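Local coordinates for possible thiamine biosynthesis enzyme (Candida albicans, PDB 2X7Q), which is of unknown function but has the periplasmic binding protein fold of the SsuA/TauA family and probably binds a small ligand, perhaps thiamine-related, at residues T16-Y21 with E66-I71; G37-H42 with I223-Q228; R57-L62 with E75-D80. The protein carries 1 engineered substitution. All coordinates share one frame; numbering follows the deposited sequence.

Strand 17-21 is the first strand of this sheet-centred lobe, and contact 1 closes a loop of 44 residues by setting residues 66-71 beside it. Residues 37-42 lie within that loop, but their partner, the helix at 223-228, comes much later, so contacts 1 and 2 cross. Contact 3 pairs 57-62 with 75-80; it crosses contact 1 and is nested inside the long loop closed by contact 2. Contacts 1 and 3 touch, where Ala20 and Val67 meet helix 55-63, whereas contact 2 ties helix 216-235 to the region following helix 28-35.

Contact 1 of 3, residues T16-Y21 with E66-I71; sequences TLKVAY and EVDIAI
Lys18 and Ala20 of strand 17-21 bond in parallel register to Asp68, Ile69 and Ile71, the axes of strands 17-21 and 69-71 passing 4.6 Å apart at 21°. Ala20 N donates to Ile69 O, and Ala20 O receives Ile71 N. Lys18 O takes two donors, Asp68 N in its carbonyl plane at 2.8 Å and Ile69 N, tilted from that plane, at 3.2 Å. Asp68 returns the bond through its side chain: OD2 offers its anti lone pair to Lys18 N at 2.9 Å, nearly straight at 169°. Lys215 forms a salt bridge with the same oxygen and Ser211 binds OD1, so both carboxylate oxygens are engaged. The bend of Lys18 at chi3 (65°) sets CE beside Glu66 O, and NZ makes a weak hydrogen bond to the same oxygen. Leu17 CD2 presses tightly on Ile69 CD1 at 3.5 Å, and on the other face Ala20 CB meets Val67 CG1 at 3.9 Å. The strand order, 46-50, 17-21, 69-73, 203-208, 88-95, is that of a type II binding-protein lobe. Phe222 of helix 216-235 covers Leu17, Val19 and Ile69, helix 55-63 covers Ala20 and Val67, and strands 46-50 and 203-208 flank the pair.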
loop_
_atom_site.group_PDB
_atom_site.type_symbol
_atom_site.label_atom_id
_atom_site.label_comp_id
_atom_site.label_asym_id
_atom_site.label_seq_id
_atom_site.Cartn_x
_atom_site.Cartn_y
_atom_site.Cartn_z
ATOM N N THR A 16 12.695 -7.131 20.441
ATOM C CA THR A 16 11.506 -6.327 20.184
ATOM C C THR A 16 11.425 -5.938 18.713
ATOM O O THR A 16 12.447 -5.808 18.037
ATOM C CB THR A 16 11.491 -5.052 21.046
ATOM O OG1 THR A 16 11.617 -5.409 22.428
ATOM C CG2 THR A 16 10.193 -4.284 20.841
ATOM N N LEU A 17 10.206 -5.750 18.221
ATOM C CA LEU A 17 9.994 -5.474 16.810
ATOM C C LEU A 17 9.063 -4.282 16.611
ATOM O O LEU A 17 7.892 -4.329 16.989
ATOM C CB LEU A 17 9.413 -6.711 16.124
ATOM C CG LEU A 17 9.736 -6.910 14.647
ATOM C CD1 LEU A 17 11.232 -7.084 14.457
ATOM C CD2 LEU A 17 8.984 -8.116 14.111
ATOM N N LYS A 18 9.591 -3.213 16.022
ATOM C CA LYS A 18 8.793 -2.030 15.727
ATOM C C LYS A 18 8.196 -2.133 14.326
ATOM O O LYS A 18 8.917 -2.095 13.328
ATOM C CB LYS A 18 9.641 -0.762 15.850
ATOM C CG LYS A 18 10.251 -0.555 17.224
ATOM C CD LYS A 18 10.954 0.789 17.332
ATOM C CE LYS A 18 9.973 1.941 17.210
ATOM N NZ LYS A 18 10.649 3.266 17.297
ATOM N N VAL A 19 6.876 -2.270 14.258
ATOM C CA VAL A 19 6.193 -2.465 12.983
ATOM C C VAL A 19 5.388 -1.233 12.571
ATOM O O VAL A 19 4.460 -0.820 13.268
ATOM C CB VAL A 19 5.259 -3.687 13.034
ATOM C CG1 VAL A 19 4.534 -3.860 11.711
ATOM C CG2 VAL A 19 6.043 -4.943 13.388
ATOM N N ALA A 20 5.752 -0.652 11.431
ATOM C CA ALA A 20 5.042 0.506 10.896
ATOM C C ALA A 20 3.905 0.065 9.984
ATOM O O ALA A 20 4.110 -0.746 9.083
ATOM C CB ALA A 20 5.993 1.414 10.150
ATOM N N TYR A 21 2.709 0.593 10.226
ATOM C CA TYR A 21 1.535 0.239 9.435
ATOM C C TYR A 21 0.710 1.474 9.083
ATOM O O TYR A 21 0.888 2.543 9.671
ATOM C CB TYR A 21 0.661 -0.754 10.200
ATOM C CG TYR A 21 -0.143 -0.117 11.314
ATOM C CD1 TYR A 21 -1.475 0.234 11.123
ATOM C CD2 TYR A 21 0.428 0.134 12.553
ATOM C CE1 TYR A 21 -2.214 0.815 12.137
ATOM C CE2 TYR A 21 -0.302 0.712 13.573
ATOM C CZ TYR A 21 -1.621 1.052 13.361
ATOM O OH TYR A 21 -2.343 1.630 14.380
ATOM N N GLU A 66 14.073 3.459 12.345
ATOM C CA GLU A 66 13.088 3.763 13.377
ATOM C C GLU A 66 12.135 2.591 13.556
ATOM O O GLU A 66 11.581 2.390 14.636
ATOM C CB GLU A 66 12.314 5.034 13.030
ATOM C CG GLU A 66 13.179 6.289 13.003
ATOM C CD GLU A 66 12.371 7.544 12.723
ATOM O OE1 GLU A 66 11.311 7.727 13.360
ATOM O OE2 GLU A 66 12.798 8.349 11.867
ATOM N N VAL A 67 11.954 1.816 12.490
ATOM C CA VAL A 67 11.113 0.627 12.536
ATOM C C VAL A 67 11.806 -0.542 11.846
ATOM O O VAL A 67 12.665 -0.346 10.987
ATOM C CB VAL A 67 9.744 0.869 11.880
ATOM C CG1 VAL A 67 9.008 1.997 12.582
ATOM C CG2 VAL A 67 9.915 1.174 10.399
ATOM N N ASP A 68 11.420 -1.756 12.226
ATOM C CA ASP A 68 12.023 -2.963 11.679
ATOM C C ASP A 68 11.242 -3.487 10.478
ATOM O O ASP A 68 11.823 -4.006 9.525
ATOM C CB ASP A 68 12.108 -4.045 12.756
ATOM C CG ASP A 68 12.909 -3.603 13.964
ATOM O OD1 ASP A 68 14.120 -3.350 13.813
ATOM O OD2 ASP A 68 12.330 -3.515 15.067
ATOM N N ILE A 69 9.921 -3.342 10.528
ATOM C CA ILE A 69 9.052 -3.844 9.469
ATOM C C ILE A 69 8.038 -2.787 9.030
ATOM O O ILE A 69 7.585 -1.975 9.840
ATOM C CB ILE A 69 8.300 -5.120 9.918
ATOM C CG1 ILE A 69 9.295 -6.211 10.320
ATOM C CG2 ILE A 69 7.376 -5.618 8.820
ATOM C CD1 ILE A 69 8.644 -7.521 10.706
ATOM N N ALA A 70 7.688 -2.803 7.746
ATOM C CA ALA A 70 6.693 -1.881 7.206
ATOM C C ALA A 70 5.696 -2.610 6.310
ATOM O O ALA A 70 6.089 -3.400 5.455
ATOM C CB ALA A 70 7.364 -0.749 6.451
ATOM N N ILE A 71 4.408 -2.348 6.521
ATOM C CA ILE A 71 3.356 -2.924 5.688
ATOM C C ILE A 71 2.777 -1.840 4.781
ATOM O O ILE A 71 1.947 -1.039 5.217
ATOM C CB ILE A 71 2.213 -3.508 6.542
ATOM C CG1 ILE A 71 2.769 -4.332 7.707
ATOM C CG2 ILE A 71 1.271 -4.344 5.684
ATOM C CD1 ILE A 71 2.959 -5.800 7.388
#

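Contact 2 of 3, residues G37-H42 with I223-Q228; sequences GYYKAH and IDAVNQ
Ala225 CB packs against the Tyr39 ring, 3.7 Å from CD2, and lies 4.0 Å from His42 ND1; it forms one half of the packed part, the other half being Gln228 against Tyr38 and His42. At this alanine the weakly bonded turn 38-41 comes close to helix 216-235, the CA atoms of Tyr38 and Ala225 being 5.5 Å apart. Tyr39 is fixed at its far end by a hydrogen bond from OH to Leu30 O, and its ring also meets that of Phe48. The imidazole of His42 is held within its own segment: ND1 donates to Tyr38 O at 3.0 Å and 169°, with the acceptor in the ring plane. Ala225 N lies over one face of the imidazole, offset toward the rim, while Asp224 CB approaches NE2 obliquely. The turn itself starts from a Schellman motif, in which Gly37, with positive phi, ends helix 28-35 and lets the chain swing into residues 38-41. In the second half, Gln228 CB sits over the centre of one Tyr38 ring face, a CH-pi contact at 4.0 Å from the centroid. Farther along the extended chain, OE1 comes to the His42 edge, 3.2 Å from CE1, with the amide and imidazole planes 80° apart. The looser side is the hydroxyl end of Tyr38, where a water 3.0 Å from OH makes a weak bond to Gln228 O.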
loop_
_atom_site.group_PDB
_atom_site.type_symbol
_atom_site.label_atom_id
_atom_site.label_comp_id
_atom_site.label_asym_id
_atom_site.label_seq_id
_atom_site.Cartn_x
_atom_site.Cartn_y
_atom_site.Cartn_z
ATOM N N GLY A 37 -4.092 -12.057 20.833
ATOM C CA GLY A 37 -2.818 -12.331 21.472
ATOM C C GLY A 37 -1.933 -13.299 20.712
ATOM O O GLY A 37 -1.162 -14.046 21.315
ATOM N N TYR A 38 -2.037 -13.287 19.387
ATOM C CA TYR A 38 -1.217 -14.160 18.556
ATOM C C TYR A 38 0.260 -13.775 18.623
ATOM O O TYR A 38 1.136 -14.636 18.554
ATOM C CB TYR A 38 -1.697 -14.144 17.104
ATOM C CG TYR A 38 -3.064 -14.754 16.896
ATOM C CD1 TYR A 38 -3.365 -16.015 17.389
ATOM C CD2 TYR A 38 -4.047 -14.075 16.188
ATOM C CE1 TYR A 38 -4.612 -16.577 17.198
ATOM C CE2 TYR A 38 -5.296 -14.628 15.989
ATOM C CZ TYR A 38 -5.575 -15.880 16.497
ATOM O OH TYR A 38 -6.817 -16.441 16.301
ATOM N N TYR A 39 0.533 -12.481 18.750
ATOM C CA TYR A 39 1.908 -12.000 18.820
ATOM C C TYR A 39 2.622 -12.538 20.058
ATOM O O TYR A 39 3.719 -13.087 19.960
ATOM C CB TYR A 39 1.951 -10.471 18.805
ATOM C CG TYR A 39 1.353 -9.855 17.559
ATOM C CD1 TYR A 39 0.252 -9.014 17.638
ATOM C CD2 TYR A 39 1.885 -10.121 16.305
ATOM C CE1 TYR A 39 -0.300 -8.446 16.506
ATOM C CE2 TYR A 39 1.340 -9.561 15.164
ATOM C CZ TYR A 39 0.248 -8.724 15.271
ATOM O OH TYR A 39 -0.297 -8.167 14.138
ATOM N N LYS A 40 1.998 -12.378 21.220
ATOM C CA LYS A 40 2.569 -12.877 22.468
ATOM C C LYS A 40 2.707 -14.397 22.452
ATOM O O LYS A 40 3.648 -14.948 23.017
ATOM C CB LYS A 40 1.721 -12.429 23.661
ATOM C CG LYS A 40 2.031 -11.024 24.140
ATOM C CD LYS A 40 0.777 -10.175 24.257
ATOM C CE LYS A 40 1.115 -8.782 24.778
ATOM N NZ LYS A 40 -0.080 -7.894 24.804
ATOM N N ALA A 41 1.771 -15.066 21.787
ATOM C CA ALA A 41 1.794 -16.519 21.677
ATOM C C ALA A 41 3.051 -16.992 20.956
ATOM O O ALA A 41 3.525 -18.104 21.182
ATOM C CB ALA A 41 0.550 -17.015 20.963
ATOM N N HIS A 42 3.580 -16.141 20.082
ATOM C CA HIS A 42 4.793 -16.455 19.337
ATOM C C HIS A 42 6.028 -15.880 20.022
ATOM O O HIS A 42 7.082 -15.739 19.403
ATOM C CB HIS A 42 4.693 -15.934 17.902
ATOM C CG HIS A 42 3.866 -16.796 17.000
ATOM N ND1 HIS A 42 2.493 -16.697 16.928
ATOM C CD2 HIS A 42 4.220 -17.769 16.128
ATOM C CE1 HIS A 42 2.037 -17.575 16.051
ATOM N NE2 HIS A 42 3.063 -18.237 15.553
ATOM N N ILE A 223 5.423 -12.864 10.895
ATOM C CA ILE A 223 4.692 -13.242 9.693
ATOM C C ILE A 223 3.712 -14.373 9.988
ATOM O O ILE A 223 2.575 -14.358 9.517
ATOM C CB ILE A 223 5.646 -13.668 8.561
ATOM C CG1 ILE A 223 6.551 -12.501 8.160
ATOM C CG2 ILE A 223 4.860 -14.167 7.362
ATOM C CD1 ILE A 223 7.503 -12.825 7.029
ATOM N N ASP A 224 4.157 -15.350 10.772
ATOM C CA ASP A 224 3.298 -16.460 11.170
ATOM C C ASP A 224 2.112 -15.956 11.990
ATOM O O ASP A 224 0.997 -16.451 11.851
ATOM C CB ASP A 224 4.088 -17.502 11.963
ATOM C CG ASP A 224 5.086 -18.251 11.105
ATOM O OD1 ASP A 224 4.988 -18.166 9.866
ATOM O OD2 ASP A 224 5.964 -18.937 11.668
ATOM N N ALA A 225 2.359 -14.966 12.842
ATOM C CA ALA A 225 1.302 -14.375 13.656
ATOM C C ALA A 225 0.302 -13.644 12.766
ATOM O O ALA A 225 -0.903 -13.694 13.000
ATOM C CB ALA A 225 1.892 -13.428 14.687
ATOM N N VAL A 226 0.815 -12.958 11.748
ATOM C CA VAL A 226 -0.031 -12.273 10.778
ATOM C C VAL A 226 -0.880 -13.277 10.007
ATOM O O VAL A 226 -2.034 -13.006 9.686
ATOM C CB VAL A 226 0.807 -11.436 9.790
ATOM C CG1 VAL A 226 -0.074 -10.863 8.694
ATOM C CG2 VAL A 226 1.546 -10.328 10.526
ATOM N N ASN A 227 -0.307 -14.443 9.725
ATOM C CA ASN A 227 -1.031 -15.503 9.032
ATOM C C ASN A 227 -2.259 -15.938 9.821
ATOM O O ASN A 227 -3.321 -16.183 9.251
ATOM C CB ASN A 227 -0.116 -16.707 8.784
ATOM C CG ASN A 227 -0.785 -17.789 7.959
ATOM O OD1 ASN A 227 -1.812 -18.346 8.350
ATOM N ND2 ASN A 227 -0.205 -18.091 6.804
ATOM N N GLN A 228 -2.105 -16.038 11.137
ATOM C CA GLN A 228 -3.213 -16.394 12.015
ATOM C C GLN A 228 -4.201 -15.237 12.118
ATOM O O GLN A 228 -5.408 -15.449 12.205
ATOM C CB GLN A 228 -2.698 -16.776 13.406
ATOM C CG GLN A 228 -1.987 -18.120 13.461
ATOM C CD GLN A 228 -1.594 -18.517 14.869
ATOM O OE1 GLN A 228 -1.152 -17.684 15.658
ATOM N NE2 GLN A 228 -1.750 -19.796 15.190
HETATM O O HOH W 1 -7.003 -18.014 13.699
#

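Contact 3 of 3, residues R57-L62 with E75-D80; sequences RLINLL and EAFIAD
The Phe77 ring is met along its CD1-CE1 side, Ile59 CG1 lying 3.9 Å from CE1 and Leu62 CD1 4.0 Å from CE1, both obliquely. The other flat group, the Asp80 carboxylate, is approached by the two methyls of Ile59. These side chains join the helices of two successive beta-alpha-beta crossovers: helix 55-63 links strands 46-50 and 69-73, and helix 74-82 then leads on to strand 88-95, which runs parallel to 69-73. Both helices lie on the same side of the sheet, as Leu58, Leu62 and Phe77 all reach Ala70. Their local axes stand 10.8 Å apart and cross at -53°, a separation filled chiefly by Ile59 from one helix and Phe77 and Asp80 from the other. Ile59 and Phe77 run alongside one another with opposite headings, whereas the Leu62 side chain crosses that of Phe77 at about a right angle; strands 88-95 and 203-208 supply further neighbours of that ring. Ile59 and Asp80 instead meet tip to tip. In Asp80 chi1 (-160°) sets CG anti to the backbone N. This CG lies 3.8 Å from both Ile59 CD1 and CG2, and OD2 is 3.2 Å from CG2; OD2 also accepts a hydrogen bond from Asn85 ND2. The remaining methyl, Ile59 CD1, rests 3.5 Å from Ala76 O, the carbonyl oxygen that also accepts the helical bond from Asp80 N.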
loop_
_atom_site.group_PDB
_atom_site.type_symbol
_atom_site.label_atom_id
_atom_site.label_comp_id
_atom_site.label_asym_id
_atom_site.label_seq_id
_atom_site.Cartn_x
_atom_site.Cartn_y
_atom_site.Cartn_z
ATOM N N ARG A 57 6.442 7.450 4.028
ATOM C CA ARG A 57 7.094 7.582 5.325
ATOM C C ARG A 57 7.573 6.222 5.818
ATOM O O ARG A 57 8.562 6.129 6.545
ATOM C CB ARG A 57 6.143 8.207 6.349
ATOM C CG ARG A 57 6.814 8.604 7.660
ATOM C CD ARG A 57 5.799 8.904 8.755
ATOM N NE ARG A 57 6.442 9.396 9.971
ATOM C CZ ARG A 57 5.826 9.543 11.141
ATOM N NH1 ARG A 57 4.543 9.229 11.269
ATOM N NH2 ARG A 57 6.493 9.999 12.191
ATOM N N LEU A 58 6.862 5.172 5.422
ATOM C CA LEU A 58 7.242 3.807 5.768
ATOM C C LEU A 58 8.672 3.507 5.332
ATOM O O LEU A 58 9.462 2.964 6.103
ATOM C CB LEU A 58 6.280 2.800 5.130
ATOM C CG LEU A 58 4.817 2.854 5.576
ATOM C CD1 LEU A 58 4.013 1.745 4.912
ATOM C CD2 LEU A 58 4.720 2.753 7.086
ATOM N N ILE A 59 8.999 3.864 4.093
ATOM C CA ILE A 59 10.342 3.643 3.568
ATOM C C ILE A 59 11.371 4.486 4.321
ATOM O O ILE A 59 12.476 4.022 4.608
ATOM C CB ILE A 59 10.427 3.953 2.060
ATOM C CG1 ILE A 59 9.457 3.069 1.274
ATOM C CG2 ILE A 59 11.849 3.758 1.555
ATOM C CD1 ILE A 59 9.464 3.328 -0.216
ATOM N N ASN A 60 11.004 5.725 4.636
ATOM C CA ASN A 60 11.876 6.609 5.399
ATOM C C ASN A 60 12.180 6.042 6.785
ATOM O O ASN A 60 13.306 6.126 7.270
ATOM C CB ASN A 60 11.257 8.004 5.524
ATOM C CG ASN A 60 11.221 8.745 4.207
ATOM O OD1 ASN A 60 11.874 8.349 3.243
ATOM N ND2 ASN A 60 10.459 9.830 4.159
ATOM N N LEU A 61 11.162 5.465 7.415
ATOM C CA LEU A 61 11.314 4.865 8.735
ATOM C C LEU A 61 12.238 3.650 8.680
ATOM O O LEU A 61 13.002 3.401 9.611
ATOM C CB LEU A 61 9.948 4.473 9.304
ATOM C CG LEU A 61 8.963 5.618 9.549
ATOM C CD1 LEU A 61 7.607 5.085 9.982
ATOM C CD2 LEU A 61 9.514 6.593 10.580
ATOM N N LEU A 62 12.164 2.896 7.588
ATOM C CA LEU A 62 13.040 1.747 7.396
ATOM C C LEU A 62 14.475 2.206 7.168
ATOM O O LEU A 62 15.421 1.579 7.642
ATOM C CB LEU A 62 12.569 0.897 6.214
ATOM C CG LEU A 62 11.220 0.193 6.371
ATOM C CD1 LEU A 62 10.873 -0.579 5.109
ATOM C CD2 LEU A 62 11.240 -0.729 7.578
ATOM N N GLU A 75 3.976 -1.239 -5.151
ATOM C CA GLU A 75 4.724 -0.414 -6.098
ATOM C C GLU A 75 5.706 0.521 -5.398
ATOM O O GLU A 75 6.765 0.830 -5.937
ATOM C CB GLU A 75 3.780 0.382 -7.008
ATOM C CG GLU A 75 3.023 1.511 -6.322
ATOM C CD GLU A 75 1.741 1.046 -5.667
ATOM O OE1 GLU A 75 1.461 -0.169 -5.704
ATOM O OE2 GLU A 75 1.011 1.896 -5.118
ATOM N N ALA A 76 5.350 0.965 -4.197
ATOM C CA ALA A 76 6.195 1.874 -3.432
ATOM C C ALA A 76 7.557 1.250 -3.139
ATOM O O ALA A 76 8.593 1.894 -3.298
ATOM C CB ALA A 76 5.504 2.272 -2.136
ATOM N N PHE A 77 7.545 -0.004 -2.701
ATOM C CA PHE A 77 8.774 -0.705 -2.350
ATOM C C PHE A 77 9.523 -1.192 -3.587
ATOM O O PHE A 77 10.747 -1.092 -3.656
ATOM C CB PHE A 77 8.472 -1.881 -1.417
ATOM C CG PHE A 77 7.890 -1.472 -0.091
ATOM C CD1 PHE A 77 8.699 -0.942 0.902
ATOM C CD2 PHE A 77 6.535 -1.619 0.164
ATOM C CE1 PHE A 77 8.169 -0.564 2.123
ATOM C CE2 PHE A 77 5.998 -1.246 1.385
ATOM C CZ PHE A 77 6.816 -0.716 2.364
ATOM N N ILE A 78 8.785 -1.719 -4.559
ATOM C CA ILE A 78 9.392 -2.208 -5.793
ATOM C C ILE A 78 10.128 -1.094 -6.530
ATOM O O ILE A 78 11.260 -1.277 -6.976
ATOM C CB ILE A 78 8.344 -2.824 -6.740
ATOM C CG1 ILE A 78 7.651 -4.013 -6.073
ATOM C CG2 ILE A 78 8.996 -3.249 -8.050
ATOM C CD1 ILE A 78 8.594 -5.134 -5.689
ATOM N N ALA A 79 9.480 0.059 -6.658
ATOM C CA ALA A 79 10.084 1.197 -7.340
ATOM C C ALA A 79 11.309 1.705 -6.587
ATOM O O ALA A 79 12.342 1.988 -7.190
ATOM C CB ALA A 79 9.066 2.312 -7.521
ATOM N N ASP A 80 11.189 1.812 -5.266
ATOM C CA ASP A 80 12.286 2.290 -4.433
ATOM C C ASP A 80 13.517 1.399 -4.591
ATOM O O ASP A 80 14.643 1.889 -4.661
ATOM C CB ASP A 80 11.855 2.346 -2.964
ATOM C CG ASP A 80 12.734 3.263 -2.132
ATOM O OD1 ASP A 80 12.857 4.455 -2.483
ATOM O OD2 ASP A 80 13.299 2.793 -1.124
#